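Local atomic coordinates of tyrosine specific protein phosphatase, putative (Trypanosoma brucei, PDB entry 3M4U), a protein that dephosphorylates phosphotyrosine in proteins, including the nucleolar protein NOPP44/46, and acts as a life-cycle switch in the parasite. Residues R23-V26 with Q27-R30; T258-S261 with I262-M266; V103-F106 with L107-L110; F39-S42 with L43-R46; K123-G127 with G128-A132. All coordinates share one frame; numbering follows the deposited sequence.

All five contacts are local, each within one continuous run of chain, so they follow in series and none nests in or crosses another. Interaction 1 is a pair of turns in helix 14-31. The chain then reaches the short helix 40-44 of interaction 4, on the surface, and later helix 103-112 of interaction 3, which lies on the main sheet. Interaction 5 is the one that closes a loop, a tight hairpin from Lys-123 to Ala-132. Interaction 2, in helix 258-269, comes back to touch interaction 1, their centres about 11 Å apart, and so joins the N-terminal helix to the C-terminal helical part. Interactions 1 and 3 lie on opposite sides of the chain's centre.

Interaction 1: R23-V26 with Q27-R30; sequences REFV and QLQR
Phe-25 O accepts a hydrogen bond of 2.7 Å from Gln-29 N. One residue on, Val-26 O is approached twice: Arg-30 N donates a bond of 3.2 Å to it, and Gln-29 N adds a weak one. Above this backbone the Gln-29 side chain folds back over Phe-25. Its CG sits over one face of the ring, toward the rim, in a CH-pi contact of 4.0 Å to the ring centroid. The amide follows, NE2 lying 3.5 Å from Phe-25 CZ, with the amide and ring planes turned 32° from each other. The bend at chi2 (-60°) of Gln-29 is what brings the amide back across the ring, and OE1 finds its polar partner in Lys-267. Phe-25 with Gln-29, and Val-26 with Arg-30, are i to i+4 pairs on successive turns of the N-terminal helix 14-31. One side of that helix rests on its neighbours: Phe-25 and Leu-28 reach helix 277-290, while Leu-28 also touches Val-263 of helix 258-269. On the exposed side Val-26 and Arg-30 run side by side. Val-26 CG1 lies over one face of the guanidinium, 3.7 Å from Arg-30 NH2. The Glu-24 carboxylate makes a salt bridge to Arg-20 through OE2 and bonds the hydroxyls of Tyr-280 and Tyr-284 through OE1.

Interaction 2: T258-S261 with I262-M266; sequences TVYS and IVAAM
Thr-258 and Ile-262 lie alongside each other, one helical turn apart and pointing the same way, with Thr-258 CG2 against Ile-262 CD1 at 3.7 Å. The threonine turns its methyl to this work because CG2 stands opposite the backbone N, which leaves OG1 on the other branch to bond Thr-255 N. Ile-262 leans its CG1 branch back along the helix (chi1 -75°), and CG1 comes within 3.2 Å of Thr-258 O. Tyr-260 makes a looser pair with Ala-264: ring atom CE2 is 4.2 Å from the alanine CB, which meets the ring obliquely. Val-263 has only backbone to touch here, its CG2 resting 3.5 Å from Val-259 O. Behind all of this run four straight i to i+4 bonds, the shortest from Ala-265 N to Ser-261 O at 2.7 Å. Ser-261 OG reaches back to Ser-257 O. Ile-262 packs on Ala-244 and Ala-245 of helix 234-250, and Thr-258 meets His-248 there. Val-259 presses on helix 277-290 and Ala-264 on helix 14-31, while Tyr-260 and Val-263 bridge the two, each touching Tyr-280 and Leu-28, so helix 258-269 is wedged among three others.

Interaction 3: V103-F106 with L107-L110; sequences VPDF and LETL
Phe-106 lies under Leu-110, whose CG stands over one face of the ring while its CD1 reaches Phe-106 CE2 at 3.8 Å. CG of the phenylalanine is opposite its own backbone N (chi1 -178°), a setting that brings the ring across the next side chain too, CD2 being 4.0 Å from Leu-107 CD2. Leu-107 in turn runs side by side with Val-103, their CD1 and CG1 atoms 3.6 Å apart. The opposite side of the helix is polar. Asp-105 OD1 and Glu-108 OE1 come within 3.9 Å, and a water placed between them donates to Asp-105 OD1 at 2.8 Å and to Glu-108 OE1 at 2.7 Å. The likely strain of the two like charges is probably eased further by Lys-48 on the aspartate and Arg-75 on the glutamate, each a salt bridge. Asp-105 O is held twice by Thr-109, whose backbone N and OG1 arrive from opposite faces of the carbonyl plane, OG1 at 2.9 Å. Phe-106 and Leu-110 also rest on Leu-226 of strand 225-228. With strand 92-95 before it and strand 117-120 after it, both parallel to 225-228, the helix is the connection of a beta-alpha-beta crossover in the phosphatase fold.

Interaction 4: F39-S42 with L43-R46; sequences FTTS and LKNR
Asn-45 keeps CG beside its own backbone N (chi1 -72°) and turns its amide at chi2 to -82°, and the pair of torsions brings ND2 back to Thr-41. There ND2 donates to Thr-41 O at 2.9 Å with a fairly straight N-H (155°), from above the carbonyl plane. The two side chains lie alongside each other, Thr-41 CG2 being 3.7 Å from Asn-45 ND2. The same carbonyl oxygen takes weak bonds from Lys-44 N and Asn-45 N, both 3.1 Å long. At the other end Leu-43 N bonds Phe-39 O at 2.9 Å, and the leucine side chain covers that junction with CD1 3.7 Å from Phe-39 CB. Thr-40 lends its methyl to lysine: CG2 lies 3.8 Å from Lys-44 CE where the bent lysine chain passes across it. Helix 40-44 has little more than one turn, with Phe-39 at its N-cap position. Ser-42 pins it to the fold: its OG is hydrogen-bonded to Tyr-78 OH and accepts from Ala-56 N. Of the three bonds across this contact to Thr-41 O, the one from Asn-45 ND2 alone is not weak, so the side-chain amide backs up weak backbone bonding where the helix ends.

Interaction 5: K123-G127 with G128-A132; sequences KLREG and GVLKA
Leu-124 O is shared by two backbone donors, Lys-131 N at 2.8 Å and Ala-132 N at 2.9 Å, which reach it from the same face of its carbonyl plane. The next pair, Arg-125 with Leu-130, is non-hydrogen-bonded, but Glu-126 and Val-129 bond both ways: Glu-126 N to Val-129 O at 3.1 Å, and Val-129 N to Glu-126 O at 3.1 Å. The second of these closes the type II' turn, with Gly-127 and Gly-128 at its corners. The Gly-128 carbonyl of the turn is met by Arg-125, whose chain bends at chi3 (58°): NH2 donates to Gly-128 O at 2.6 Å, close to the guanidinium plane, and NE adds a weak bond to Gly-128 O. The Leu-130 backbone, at N and CA, lies over one face of that guanidinium; separately, Leu-130 CD1 is 4.0 Å from Arg-125 NH1. Glu-126 and Lys-131 find their polar partners beyond the hairpin. Glu-126 OE1 takes the N-H of Asp-199 and a salt bridge from Arg-235, while Lys-131 NZ pairs with the carboxylate of Asp-199. Arg-235 belongs to the signature loop and Asp-199 to the WPD sequence, so this short beta hairpin is consistent with the E-loop of classical tyrosine phosphatases, which lies beside the active site.

Interaction 1: R23-V26 with Q27-R30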
loop_
_atom_site.group_PDB
_atom_site.type_symbol
_atom_site.label_atom_id
_atom_site.label_comp_id
_atom_site.label_asym_id
_atom_site.label_seq_id
_atom_site.Cartn_x
_atom_site.Cartn_y
_atom_site.Cartn_z
ATOM N N ARG A 23 -9.659 -18.248 -12.466
ATOM C CA ARG A 23 -10.722 -18.800 -11.627
ATOM C C ARG A 23 -10.406 -18.668 -10.139
ATOM O O ARG A 23 -11.313 -18.584 -9.311
ATOM C CB ARG A 23 -11.132 -20.228 -12.027
ATOM C CG ARG A 23 -10.109 -21.316 -11.770
ATOM C CD ARG A 23 -10.596 -22.670 -12.310
ATOM N NE ARG A 23 -9.486 -23.610 -12.432
ATOM C CZ ARG A 23 -8.760 -23.744 -13.532
ATOM N NH1 ARG A 23 -9.061 -23.013 -14.601
ATOM N NH2 ARG A 23 -7.749 -24.606 -13.566
ATOM N N GLU A 24 -9.123 -18.624 -9.795
ATOM C CA GLU A 24 -8.750 -18.310 -8.421
ATOM C C GLU A 24 -9.235 -16.909 -8.056
ATOM O O GLU A 24 -9.796 -16.695 -6.977
ATOM C CB GLU A 24 -7.237 -18.394 -8.223
ATOM C CG GLU A 24 -6.694 -19.802 -8.039
ATOM C CD GLU A 24 -5.256 -19.802 -7.562
ATOM O OE1 GLU A 24 -4.574 -18.770 -7.768
ATOM O OE2 GLU A 24 -4.806 -20.823 -6.988
ATOM N N PHE A 25 -9.021 -15.955 -8.960
ATOM C CA PHE A 25 -9.337 -14.563 -8.667
ATOM C C PHE A 25 -10.844 -14.334 -8.554
ATOM O O PHE A 25 -11.305 -13.660 -7.626
ATOM C CB PHE A 25 -8.712 -13.617 -9.697
ATOM C CG PHE A 25 -8.711 -12.185 -9.262
ATOM C CD1 PHE A 25 -7.991 -11.796 -8.137
ATOM C CD2 PHE A 25 -9.442 -11.228 -9.958
ATOM C CE1 PHE A 25 -7.992 -10.465 -7.711
ATOM C CE2 PHE A 25 -9.457 -9.891 -9.541
ATOM C CZ PHE A 25 -8.734 -9.509 -8.418
ATOM N N VAL A 26 -11.604 -14.898 -9.493
ATOM C CA VAL A 26 -13.060 -14.873 -9.410
ATOM C C VAL A 26 -13.530 -15.334 -8.026
ATOM O O VAL A 26 -14.377 -14.691 -7.391
ATOM C CB VAL A 26 -13.703 -15.772 -10.500
ATOM C CG1 VAL A 26 -15.207 -15.914 -10.280
ATOM C CG2 VAL A 26 -13.395 -15.232 -11.903
ATOM N N GLN A 27 -12.971 -16.444 -7.554
ATOM C CA GLN A 27 -13.319 -16.950 -6.231
ATOM C C GLN A 27 -12.942 -15.947 -5.139
ATOM O O GLN A 27 -13.731 -15.689 -4.213
ATOM C CB GLN A 27 -12.661 -18.309 -5.972
ATOM C CG GLN A 27 -12.906 -18.883 -4.566
ATOM C CD GLN A 27 -12.425 -20.342 -4.406
ATOM O OE1 GLN A 27 -11.739 -20.677 -3.441
ATOM N NE2 GLN A 27 -12.800 -21.206 -5.352
ATOM N N LEU A 28 -11.735 -15.386 -5.245
ATOM C CA LEU A 28 -11.267 -14.400 -4.277
ATOM C C LEU A 28 -12.166 -13.148 -4.282
ATOM O O LEU A 28 -12.404 -12.540 -3.233
ATOM C CB LEU A 28 -9.796 -14.036 -4.528
ATOM C CG LEU A 28 -8.715 -15.061 -4.154
ATOM C CD1 LEU A 28 -7.386 -14.734 -4.806
ATOM C CD2 LEU A 28 -8.558 -15.169 -2.653
ATOM N N GLN A 29 -12.685 -12.776 -5.450
ATOM C CA GLN A 29 -13.511 -11.582 -5.530
ATOM C C GLN A 29 -14.856 -11.742 -4.805
ATOM O O GLN A 29 -15.349 -10.803 -4.155
ATOM C CB GLN A 29 -13.706 -11.143 -6.978
ATOM C CG GLN A 29 -12.462 -10.509 -7.617
ATOM C CD GLN A 29 -11.977 -9.240 -6.887
ATOM O OE1 GLN A 29 -11.661 -9.270 -5.692
ATOM N NE2 GLN A 29 -11.901 -8.127 -7.618
ATOM N N ARG A 30 -15.442 -12.931 -4.895
ATOM C CA ARG A 30 -16.735 -13.166 -4.256
ATOM C C ARG A 30 -16.559 -13.602 -2.807
ATOM O O ARG A 30 -17.530 -13.735 -2.068
ATOM C CB ARG A 30 -17.580 -14.177 -5.043
ATOM C CG ARG A 30 -16.945 -15.557 -5.211
ATOM C CD ARG A 30 -17.584 -16.296 -6.378
ATOM N NE ARG A 30 -17.739 -15.397 -7.519
ATOM C CZ ARG A 30 -18.572 -15.598 -8.536
ATOM N NH1 ARG A 30 -19.340 -16.682 -8.568
ATOM N NH2 ARG A 30 -18.639 -14.712 -9.523
#

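Interaction 2: T258-S261 with I262-M266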
loop_
_atom_site.group_PDB
_atom_site.type_symbol
_atom_site.label_atom_id
_atom_site.label_comp_id
_atom_site.label_asym_id
_atom_site.label_seq_id
_atom_site.Cartn_x
_atom_site.Cartn_y
_atom_site.Cartn_z
ATOM N N THR A 258 -0.210 -20.815 -1.278
ATOM C CA THR A 258 0.407 -19.717 -0.526
ATOM C C THR A 258 -0.090 -18.342 -0.989
ATOM O O THR A 258 -0.600 -17.552 -0.185
ATOM C CB THR A 258 1.946 -19.762 -0.586
ATOM O OG1 THR A 258 2.419 -20.850 0.221
ATOM C CG2 THR A 258 2.548 -18.434 -0.073
ATOM N N VAL A 259 0.050 -18.077 -2.287
ATOM C CA VAL A 259 -0.435 -16.845 -2.893
ATOM C C VAL A 259 -1.927 -16.658 -2.646
ATOM O O VAL A 259 -2.375 -15.596 -2.216
ATOM C CB VAL A 259 -0.137 -16.815 -4.401
ATOM C CG1 VAL A 259 -0.877 -15.664 -5.078
ATOM C CG2 VAL A 259 1.365 -16.700 -4.622
ATOM N N TYR A 260 -2.693 -17.706 -2.895
ATOM C CA TYR A 260 -4.129 -17.617 -2.737
ATOM C C TYR A 260 -4.543 -17.167 -1.334
ATOM O O TYR A 260 -5.435 -16.322 -1.168
ATOM C CB TYR A 260 -4.789 -18.954 -3.035
ATOM C CG TYR A 260 -6.280 -18.827 -2.973
ATOM C CD1 TYR A 260 -7.020 -18.591 -4.124
ATOM C CD2 TYR A 260 -6.946 -18.871 -1.752
ATOM C CE1 TYR A 260 -8.385 -18.451 -4.070
ATOM C CE2 TYR A 260 -8.312 -18.725 -1.685
ATOM C CZ TYR A 260 -9.029 -18.515 -2.847
ATOM O OH TYR A 260 -10.393 -18.363 -2.779
ATOM N N SER A 261 -3.920 -17.764 -0.325
ATOM C CA SER A 261 -4.309 -17.501 1.055
ATOM C C SER A 261 -3.879 -16.111 1.483
ATOM O O SER A 261 -4.621 -15.409 2.176
ATOM C CB SER A 261 -3.701 -18.541 1.989
ATOM O OG SER A 261 -4.227 -19.820 1.692
ATOM N N ILE A 262 -2.670 -15.728 1.073
ATOM C CA ILE A 262 -2.148 -14.417 1.387
ATOM C C ILE A 262 -3.133 -13.375 0.897
ATOM O O ILE A 262 -3.460 -12.428 1.616
ATOM C CB ILE A 262 -0.791 -14.184 0.737
ATOM C CG1 ILE A 262 0.281 -14.959 1.489
ATOM C CG2 ILE A 262 -0.454 -12.697 0.730
ATOM C CD1 ILE A 262 1.615 -14.963 0.789
ATOM N N VAL A 263 -3.624 -13.560 -0.321
ATOM C CA VAL A 263 -4.543 -12.582 -0.861
ATOM C C VAL A 263 -5.899 -12.653 -0.143
ATOM O O VAL A 263 -6.497 -11.616 0.164
ATOM C CB VAL A 263 -4.706 -12.711 -2.379
ATOM C CG1 VAL A 263 -5.809 -11.793 -2.859
ATOM C CG2 VAL A 263 -3.413 -12.363 -3.079
ATOM N N ALA A 264 -6.358 -13.870 0.142
ATOM C CA ALA A 264 -7.609 -14.091 0.875
ATOM C C ALA A 264 -7.575 -13.426 2.248
ATOM O O ALA A 264 -8.553 -12.816 2.678
ATOM C CB ALA A 264 -7.889 -15.586 1.028
ATOM N N ALA A 265 -6.446 -13.557 2.932
ATOM C CA ALA A 265 -6.284 -12.967 4.250
ATOM C C ALA A 265 -6.285 -11.454 4.133
ATOM O O ALA A 265 -6.859 -10.769 4.980
ATOM C CB ALA A 265 -5.005 -13.449 4.893
ATOM N N MET A 266 -5.659 -10.933 3.075
ATOM C CA MET A 266 -5.655 -9.486 2.851
ATOM C C MET A 266 -7.059 -8.941 2.598
ATOM O O MET A 266 -7.461 -7.928 3.184
ATOM C CB MET A 266 -4.694 -9.074 1.722
ATOM C CG MET A 266 -3.230 -8.982 2.164
ATOM S SD MET A 266 -2.147 -8.248 0.922
ATOM C CE MET A 266 -2.615 -9.172 -0.552
#

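Interaction 3: V103-F106 with L107-L110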
loop_
_atom_site.group_PDB
_atom_site.type_symbol
_atom_site.label_atom_id
_atom_site.label_comp_id
_atom_site.label_asym_id
_atom_site.label_seq_id
_atom_site.Cartn_x
_atom_site.Cartn_y
_atom_site.Cartn_z
ATOM N N VAL A 103 -5.521 15.287 5.578
ATOM C CA VAL A 103 -4.057 15.281 5.711
ATOM C C VAL A 103 -3.559 15.472 7.159
ATOM O O VAL A 103 -2.654 14.752 7.607
ATOM C CB VAL A 103 -3.391 16.334 4.801
ATOM C CG1 VAL A 103 -1.866 16.303 4.965
ATOM C CG2 VAL A 103 -3.793 16.108 3.358
ATOM N N PRO A 104 -4.134 16.448 7.896
ATOM C CA PRO A 104 -3.715 16.593 9.304
ATOM C C PRO A 104 -3.840 15.274 10.062
ATOM O O PRO A 104 -2.932 14.913 10.802
ATOM C CB PRO A 104 -4.691 17.640 9.868
ATOM C CG PRO A 104 -5.097 18.460 8.664
ATOM C CD PRO A 104 -5.087 17.500 7.479
ATOM N N ASP A 105 -4.941 14.552 9.865
ATOM C CA ASP A 105 -5.114 13.239 10.491
ATOM C C ASP A 105 -4.060 12.221 10.033
ATOM O O ASP A 105 -3.545 11.443 10.837
ATOM C CB ASP A 105 -6.518 12.710 10.212
ATOM C CG ASP A 105 -7.545 13.206 11.231
ATOM O OD1 ASP A 105 -7.146 13.656 12.337
ATOM O OD2 ASP A 105 -8.757 13.117 10.934
ATOM N N PHE A 106 -3.749 12.240 8.738
ATOM C CA PHE A 106 -2.738 11.364 8.147
ATOM C C PHE A 106 -1.373 11.646 8.781
ATOM O O PHE A 106 -0.736 10.761 9.379
ATOM C CB PHE A 106 -2.695 11.594 6.624
ATOM C CG PHE A 106 -1.716 10.711 5.891
ATOM C CD1 PHE A 106 -2.016 9.376 5.623
ATOM C CD2 PHE A 106 -0.506 11.219 5.447
ATOM C CE1 PHE A 106 -1.124 8.568 4.934
ATOM C CE2 PHE A 106 0.389 10.420 4.758
ATOM C CZ PHE A 106 0.081 9.088 4.502
ATOM N N LEU A 107 -0.933 12.894 8.653
ATOM C CA LEU A 107 0.324 13.323 9.242
ATOM C C LEU A 107 0.362 13.062 10.741
ATOM O O LEU A 107 1.393 12.641 11.262
ATOM C CB LEU A 107 0.547 14.807 8.988
ATOM C CG LEU A 107 0.555 15.202 7.518
ATOM C CD1 LEU A 107 0.779 16.705 7.419
ATOM C CD2 LEU A 107 1.621 14.400 6.755
ATOM N N GLU A 108 -0.747 13.324 11.434
ATOM C CA GLU A 108 -0.764 13.192 12.891
ATOM C C GLU A 108 -0.502 11.749 13.263
ATOM O O GLU A 108 0.213 11.444 14.219
ATOM C CB GLU A 108 -2.103 13.629 13.492
ATOM C CG GLU A 108 -2.379 12.965 14.841
ATOM C CD GLU A 108 -3.562 13.571 15.596
ATOM O OE1 GLU A 108 -4.350 14.332 14.981
ATOM O OE2 GLU A 108 -3.700 13.271 16.811
ATOM N N THR A 109 -1.092 10.858 12.482
ATOM C CA THR A 109 -0.971 9.445 12.748
ATOM C C THR A 109 0.475 9.000 12.569
ATOM O O THR A 109 1.046 8.330 13.436
ATOM C CB THR A 109 -1.943 8.652 11.869
ATOM O OG1 THR A 109 -3.283 8.915 12.314
ATOM C CG2 THR A 109 -1.674 7.173 11.986
ATOM N N LEU A 110 1.083 9.407 11.463
ATOM C CA LEU A 110 2.481 9.082 11.246
ATOM C C LEU A 110 3.326 9.491 12.475
ATOM O O LEU A 110 4.229 8.757 12.889
ATOM C CB LEU A 110 3.008 9.745 9.967
ATOM C CG LEU A 110 2.256 9.545 8.649
ATOM C CD1 LEU A 110 3.019 10.206 7.510
ATOM C CD2 LEU A 110 2.042 8.066 8.345
HETATM O O HOH W 1 -5.423 15.778 13.034
#

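Interaction 4: F39-S42 with L43-R46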
loop_
_atom_site.group_PDB
_atom_site.type_symbol
_atom_site.label_atom_id
_atom_site.label_comp_id
_atom_site.label_asym_id
_atom_site.label_seq_id
_atom_site.Cartn_x
_atom_site.Cartn_y
_atom_site.Cartn_z
ATOM N N PHE A 39 -18.807 -1.064 8.377
ATOM C CA PHE A 39 -18.040 0.074 7.893
ATOM C C PHE A 39 -18.386 1.340 8.668
ATOM O O PHE A 39 -18.459 2.423 8.080
ATOM C CB PHE A 39 -18.341 0.310 6.416
ATOM C CG PHE A 39 -17.671 -0.668 5.485
ATOM C CD1 PHE A 39 -16.303 -0.890 5.552
ATOM C CD2 PHE A 39 -18.402 -1.325 4.508
ATOM C CE1 PHE A 39 -15.678 -1.769 4.674
ATOM C CE2 PHE A 39 -17.788 -2.202 3.621
ATOM C CZ PHE A 39 -16.418 -2.427 3.712
ATOM N N THR A 40 -18.577 1.213 9.981
ATOM C CA THR A 40 -19.246 2.274 10.746
ATOM C C THR A 40 -18.441 3.570 10.843
ATOM O O THR A 40 -18.905 4.630 10.422
ATOM C CB THR A 40 -19.704 1.781 12.146
ATOM O OG1 THR A 40 -20.775 0.848 11.981
ATOM C CG2 THR A 40 -20.196 2.940 13.012
ATOM N N THR A 41 -17.239 3.480 11.397
ATOM C CA THR A 41 -16.367 4.640 11.525
ATOM C C THR A 41 -16.037 5.252 10.159
ATOM O O THR A 41 -16.021 6.473 9.996
ATOM C CB THR A 41 -15.081 4.258 12.240
ATOM O OG1 THR A 41 -15.408 3.737 13.531
ATOM C CG2 THR A 41 -14.144 5.467 12.377
ATOM N N SER A 42 -15.787 4.404 9.174
ATOM C CA SER A 42 -15.513 4.903 7.836
ATOM C C SER A 42 -16.702 5.701 7.289
ATOM O O SER A 42 -16.542 6.725 6.621
ATOM C CB SER A 42 -15.154 3.739 6.905
ATOM O OG SER A 42 -14.485 4.193 5.751
ATOM N N LEU A 43 -17.906 5.242 7.585
ATOM C CA LEU A 43 -19.089 5.923 7.070
ATOM C C LEU A 43 -19.387 7.209 7.837
ATOM O O LEU A 43 -20.077 8.095 7.334
ATOM C CB LEU A 43 -20.299 4.995 7.079
ATOM C CG LEU A 43 -20.250 3.920 5.998
ATOM C CD1 LEU A 43 -21.165 2.761 6.348
ATOM C CD2 LEU A 43 -20.628 4.519 4.657
ATOM N N LYS A 44 -18.861 7.311 9.053
ATOM C CA LYS A 44 -19.042 8.527 9.833
ATOM C C LYS A 44 -18.032 9.579 9.374
ATOM O O LYS A 44 -18.190 10.777 9.636
ATOM C CB LYS A 44 -18.904 8.251 11.336
ATOM C CG LYS A 44 -20.094 7.553 11.941
ATOM C CD LYS A 44 -19.975 7.433 13.459
ATOM C CE LYS A 44 -18.944 6.382 13.856
ATOM N NZ LYS A 44 -18.944 6.150 15.331
ATOM N N ASN A 45 -16.993 9.124 8.679
ATOM C CA ASN A 45 -15.989 10.039 8.150
ATOM C C ASN A 45 -16.071 10.163 6.639
ATOM O O ASN A 45 -15.042 10.204 5.966
ATOM C CB ASN A 45 -14.589 9.596 8.567
ATOM C CG ASN A 45 -14.325 9.826 10.039
ATOM O OD1 ASN A 45 -13.987 10.933 10.450
ATOM N ND2 ASN A 45 -14.480 8.781 10.844
ATOM N N ARG A 46 -17.290 10.222 6.106
ATOM C CA ARG A 46 -17.469 10.307 4.657
ATOM C C ARG A 46 -16.650 11.437 4.044
ATOM O O ARG A 46 -16.142 11.320 2.922
ATOM C CB ARG A 46 -18.942 10.518 4.300
ATOM C CG ARG A 46 -19.811 9.277 4.431
ATOM C CD ARG A 46 -20.737 9.130 3.224
ATOM N NE ARG A 46 -20.653 7.790 2.634
ATOM C CZ ARG A 46 -21.407 7.354 1.624
ATOM N NH1 ARG A 46 -22.323 8.150 1.077
ATOM N NH2 ARG A 46 -21.251 6.115 1.165
#

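Interaction 5: K123-G127 with G128-A132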
loop_
_atom_site.group_PDB
_atom_site.type_symbol
_atom_site.label_atom_id
_atom_site.label_comp_id
_atom_site.label_asym_id
_atom_site.label_seq_id
_atom_site.Cartn_x
_atom_site.Cartn_y
_atom_site.Cartn_z
ATOM N N LYS A 123 0.949 8.430 -8.442
ATOM C CA LYS A 123 1.175 9.831 -8.747
ATOM C C LYS A 123 0.046 10.682 -8.163
ATOM O O LYS A 123 -1.026 10.161 -7.844
ATOM C CB LYS A 123 1.240 10.017 -10.257
ATOM C CG LYS A 123 2.298 9.133 -10.901
ATOM C CD LYS A 123 2.889 9.788 -12.131
ATOM C CE LYS A 123 1.942 9.704 -13.308
ATOM N NZ LYS A 123 2.641 10.052 -14.571
ATOM N N LEU A 124 0.293 11.982 -8.022
ATOM C CA LEU A 124 -0.738 12.923 -7.606
ATOM C C LEU A 124 -1.905 12.924 -8.595
ATOM O O LEU A 124 -3.066 12.932 -8.175
ATOM C CB LEU A 124 -0.149 14.323 -7.447
ATOM C CG LEU A 124 0.874 14.466 -6.312
ATOM C CD1 LEU A 124 1.442 15.873 -6.303
ATOM C CD2 LEU A 124 0.263 14.117 -4.929
ATOM N N ARG A 125 -1.580 12.907 -9.894
ATOM C CA ARG A 125 -2.552 12.760 -10.980
ATOM C C ARG A 125 -1.976 11.942 -12.146
ATOM O O ARG A 125 -0.822 12.154 -12.554
ATOM C CB ARG A 125 -2.970 14.115 -11.553
ATOM C CG ARG A 125 -2.844 15.290 -10.627
ATOM C CD ARG A 125 -3.258 16.612 -11.332
ATOM N NE ARG A 125 -4.632 16.578 -11.835
ATOM C CZ ARG A 125 -5.677 17.165 -11.244
ATOM N NH1 ARG A 125 -5.523 17.854 -10.121
ATOM N NH2 ARG A 125 -6.882 17.067 -11.792
ATOM N N GLU A 126 -2.784 11.025 -12.684
ATOM C CA GLU A 126 -2.442 10.266 -13.890
ATOM C C GLU A 126 -3.222 10.834 -15.045
ATOM O O GLU A 126 -4.466 10.832 -15.032
ATOM C CB GLU A 126 -2.834 8.808 -13.767
ATOM C CG GLU A 126 -2.157 8.083 -12.656
ATOM C CD GLU A 126 -2.550 6.623 -12.628
ATOM O OE1 GLU A 126 -2.429 6.015 -11.548
ATOM O OE2 GLU A 126 -2.987 6.100 -13.680
ATOM N N GLY A 127 -2.502 11.275 -16.066
ATOM C CA GLY A 127 -3.061 12.286 -16.927
ATOM C C GLY A 127 -3.409 13.427 -15.962
ATOM O O GLY A 127 -2.555 13.898 -15.173
ATOM N N GLY A 128 -4.667 13.852 -15.990
ATOM C CA GLY A 128 -5.112 14.927 -15.135
ATOM C C GLY A 128 -6.193 14.429 -14.212
ATOM O O GLY A 128 -6.918 15.232 -13.615
ATOM N N VAL A 129 -6.306 13.107 -14.106
ATOM C CA VAL A 129 -7.190 12.495 -13.123
ATOM C C VAL A 129 -6.570 12.612 -11.740
ATOM O O VAL A 129 -5.442 12.148 -11.508
ATOM C CB VAL A 129 -7.443 11.017 -13.451
ATOM C CG1 VAL A 129 -8.581 10.447 -12.585
ATOM C CG2 VAL A 129 -7.757 10.876 -14.923
ATOM N N LEU A 130 -7.304 13.246 -10.830
ATOM C CA LEU A 130 -6.839 13.469 -9.459
ATOM C C LEU A 130 -6.773 12.133 -8.713
ATOM O O LEU A 130 -7.737 11.373 -8.710
ATOM C CB LEU A 130 -7.777 14.430 -8.719
ATOM C CG LEU A 130 -7.425 14.684 -7.251
ATOM C CD1 LEU A 130 -5.998 15.263 -7.150
ATOM C CD2 LEU A 130 -8.457 15.591 -6.547
ATOM N N LYS A 131 -5.632 11.848 -8.098
ATOM C CA LYS A 131 -5.417 10.567 -7.457
ATOM C C LYS A 131 -5.004 10.754 -6.002
ATOM O O LYS A 131 -5.407 9.978 -5.127
ATOM C CB LYS A 131 -4.348 9.769 -8.211
ATOM C CG LYS A 131 -4.730 9.401 -9.641
ATOM C CD LYS A 131 -5.758 8.272 -9.657
ATOM C CE LYS A 131 -6.166 7.899 -11.060
ATOM N NZ LYS A 131 -7.213 6.817 -11.117
ATOM N N ALA A 132 -4.224 11.801 -5.740
ATOM C CA ALA A 132 -3.652 12.001 -4.412
ATOM C C ALA A 132 -3.368 13.458 -4.131
ATOM O O ALA A 132 -3.404 14.303 -5.023
ATOM C CB ALA A 132 -2.381 11.167 -4.231
#